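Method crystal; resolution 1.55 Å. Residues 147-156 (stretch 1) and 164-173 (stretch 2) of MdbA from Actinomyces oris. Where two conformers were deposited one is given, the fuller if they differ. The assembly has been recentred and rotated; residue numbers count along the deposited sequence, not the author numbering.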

# COMPACT_ATOMS: atom_id res chain seq x y z
N THR A 147 1.49 -17.56 4.58
CA THR A 147 1.85 -17.77 5.96
C THR A 147 2.89 -16.75 6.36
O THR A 147 3.46 -16.07 5.48
CB THR A 147 2.51 -19.15 6.11
OG1 THR A 147 3.69 -19.21 5.32
CG2 THR A 147 1.56 -20.28 5.69
N VAL A 148 3.20 -16.67 7.66
CA VAL A 148 4.33 -15.88 8.12
C VAL A 148 5.64 -16.31 7.41
O VAL A 148 6.42 -15.47 6.96
CB VAL A 148 4.51 -15.95 9.66
CG1 VAL A 148 5.78 -15.25 10.09
CG2 VAL A 148 3.30 -15.32 10.30
N GLU A 149 5.84 -17.62 7.27
CA GLU A 149 7.05 -18.13 6.66
C GLU A 149 7.15 -17.70 5.20
O GLU A 149 8.22 -17.35 4.73
CB GLU A 149 7.07 -19.66 6.79
CG GLU A 149 7.21 -20.11 8.25
CD GLU A 149 6.01 -19.85 9.19
OE1 GLU A 149 4.83 -19.96 8.76
OE2 GLU A 149 6.25 -19.56 10.41
N GLY A 150 6.00 -17.64 4.52
CA GLY A 150 5.92 -17.16 3.15
C GLY A 150 6.28 -15.69 3.08
O GLY A 150 6.94 -15.25 2.14
N LEU A 151 5.82 -14.90 4.03
CA LEU A 151 6.20 -13.48 4.06
C LEU A 151 7.67 -13.27 4.39
O LEU A 151 8.26 -12.34 3.89
CB LEU A 151 5.34 -12.68 5.04
CG LEU A 151 3.86 -12.53 4.62
CD1 LEU A 151 2.98 -12.16 5.79
CD2 LEU A 151 3.76 -11.53 3.45
N VAL A 152 8.23 -14.10 5.25
CA VAL A 152 9.68 -14.06 5.50
C VAL A 152 10.41 -14.33 4.16
O VAL A 152 11.35 -13.63 3.79
CB VAL A 152 10.08 -15.07 6.57
CG1 VAL A 152 11.59 -15.19 6.66
CG2 VAL A 152 9.54 -14.65 7.96
N ALA A 153 9.93 -15.30 3.41
CA ALA A 153 10.55 -15.61 2.12
C ALA A 153 10.39 -14.46 1.13
O ALA A 153 11.33 -14.13 0.42
CB ALA A 153 10.03 -16.91 1.57
N ALA A 154 9.24 -13.80 1.12
CA ALA A 154 9.04 -12.65 0.27
C ALA A 154 9.97 -11.50 0.68
O ALA A 154 10.50 -10.77 -0.15
CB ALA A 154 7.61 -12.19 0.32
N ALA A 155 10.13 -11.31 1.98
CA ALA A 155 11.02 -10.31 2.47
C ALA A 155 12.47 -10.59 2.03
O ALA A 155 13.17 -9.68 1.59
CB ALA A 155 10.92 -10.24 3.96
N ALA A 156 12.88 -11.86 2.04
CA ALA A 156 14.22 -12.20 1.57
C ALA A 156 14.35 -11.90 0.08
O ALA A 156 15.38 -11.41 -0.36
CB ALA A 156 14.52 -13.66 1.84
N VAL A 164 15.31 -8.03 10.47
CA VAL A 164 13.98 -7.43 10.39
C VAL A 164 12.89 -8.47 10.13
O VAL A 164 11.86 -8.50 10.83
CB VAL A 164 13.95 -6.31 9.31
CG1 VAL A 164 12.55 -5.72 9.13
CG2 VAL A 164 14.92 -5.21 9.74
N SER A 165 13.08 -9.31 9.11
CA SER A 165 12.07 -10.31 8.80
C SER A 165 11.91 -11.32 9.95
O SER A 165 10.84 -11.88 10.13
CB SER A 165 12.33 -10.98 7.48
OG SER A 165 13.53 -11.71 7.54
N ALA A 166 12.97 -11.51 10.76
CA ALA A 166 12.90 -12.37 11.95
C ALA A 166 11.87 -11.91 12.96
O ALA A 166 11.46 -12.71 13.78
CB ALA A 166 14.28 -12.51 12.60
N LYS A 167 11.44 -10.64 12.86
CA LYS A 167 10.48 -10.05 13.80
C LYS A 167 9.04 -10.22 13.34
O LYS A 167 8.09 -9.91 14.08
CB LYS A 167 10.79 -8.56 13.98
CG LYS A 167 12.14 -8.31 14.62
CD LYS A 167 12.41 -6.86 14.82
CE LYS A 167 13.80 -6.69 15.48
NZ LYS A 167 14.05 -5.30 15.93
N PHE A 168 8.83 -10.77 12.15
CA PHE A 168 7.47 -10.88 11.62
C PHE A 168 6.60 -11.79 12.49
O PHE A 168 5.46 -11.43 12.80
CB PHE A 168 7.39 -11.43 10.20
CG PHE A 168 7.92 -10.55 9.11
CD1 PHE A 168 8.29 -9.22 9.30
CD2 PHE A 168 8.01 -11.07 7.83
CE1 PHE A 168 8.77 -8.44 8.24
CE2 PHE A 168 8.45 -10.29 6.76
CZ PHE A 168 8.85 -8.98 6.98
N LYS A 169 7.10 -12.96 12.87
CA LYS A 169 6.28 -13.94 13.60
C LYS A 169 5.75 -13.33 14.89
O LYS A 169 4.56 -13.44 15.18
CB LYS A 169 7.06 -15.22 13.87
CG LYS A 169 6.26 -16.26 14.64
CD LYS A 169 6.90 -17.64 14.61
CE LYS A 169 6.08 -18.62 15.45
NZ LYS A 169 4.67 -18.69 14.96
N ALA A 170 6.62 -12.67 15.66
CA ALA A 170 6.19 -12.06 16.93
C ALA A 170 5.18 -10.95 16.72
O ALA A 170 4.24 -10.81 17.51
CB ALA A 170 7.38 -11.56 17.71
N ALA A 171 5.35 -10.17 15.65
CA ALA A 171 4.40 -9.11 15.39
C ALA A 171 3.03 -9.68 15.02
O ALA A 171 2.00 -9.16 15.46
CB ALA A 171 4.92 -8.22 14.29
N VAL A 172 3.04 -10.69 14.19
CA VAL A 172 1.81 -11.36 13.80
C VAL A 172 1.10 -12.04 15.00
O VAL A 172 -0.11 -11.83 15.20
CB VAL A 172 2.06 -12.39 12.66
CG1 VAL A 172 0.83 -13.22 12.42
CG2 VAL A 172 2.46 -11.71 11.34
N ASP A 173 1.86 -12.80 15.81
CA ASP A 173 1.33 -13.52 16.97
C ASP A 173 0.74 -12.59 18.04
O ASP A 173 -0.21 -12.95 18.70
CB ASP A 173 2.44 -14.38 17.60
CG ASP A 173 2.82 -15.62 16.74
OD1 ASP A 173 2.10 -15.95 15.78
OD2 ASP A 173 3.84 -16.29 17.05
O HOH W 1 13.71 -13.08 5.22

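No direct hydrogen bond joins the two stretches; the polar link between them is a single water. Water 1 donates to the carbonyl oxygen of Val152 (water O to Val152 O, 2.8 Å) and is also hydrogen-bonded to the hydroxyl of Ser165 (water O to Ser165 OG, 2.7 Å). Val152 O already accepts the helical bond from Ala156 N (2.9 Å), so the water uses its remaining capacity without disturbing the helix. The p rotamer of Ser165 (chi1 65°) places OG where it can reach this water.

Everything else across the contact is packing, centred on Phe168. Its side chain sits as a knob in a hole formed by Val148, Leu151, Val152 and Ala155, residues that recur every three or four positions and so line one side of helix 148-156. With chi1 at -69° (m), the ring extends along that helix. Its edge meets a backbone carbonyl, with Leu151 O 3.5 Å from Phe168 CE2 and near the ring plane; this oxygen also accepts from Ala155 N (2.9 Å). Ala155 CB lies 3.7 Å from Phe168 CE2 and Val152 CG2 3.9 Å from Phe168 CD2, both obliquely to the ring, while Leu151 CB is 4.2 Å from Phe168 CD2. The small side chain of Ala155 allows close packing against two residues at once, since its CB is also 3.9 Å from Ser165 CB.

At the other end of the contact, Val148 points toward stretch 2 and loses 76 Å² to it, the largest area of any residue here. Its two methyl groups diverge: CG1 lies 3.8 Å from Lys169 CA and 4.1 Å from Phe168 CB, whereas CG2 meets Val172 CG2 at 3.8 Å. A branched side chain thus covers neighbouring turns of the facing helix. Lys169 points sideways and lends its backbone and CB to this packing, while its exposed ammonium group forms a salt bridge one turn on, with a weak hydrogen bond from Lys169 NZ to Asp173 OD2 (3.3 Å).

The helices run at 138° to one another, with axes 10.2 Å apart at closest approach, and the contact buries 373 Å² in total. A type I turn from Ser165 to Phe168, with Phe168 N bonded to Ser165 O at 3.1 Å, brings both residues to bear on stretch 1, while Ala166 and Lys167 between them point away. Helix 148-156 is capped by Thr147, whose OG1 accepts from Gly150 N at 2.9 Å, just before Val148 begins the packed surface.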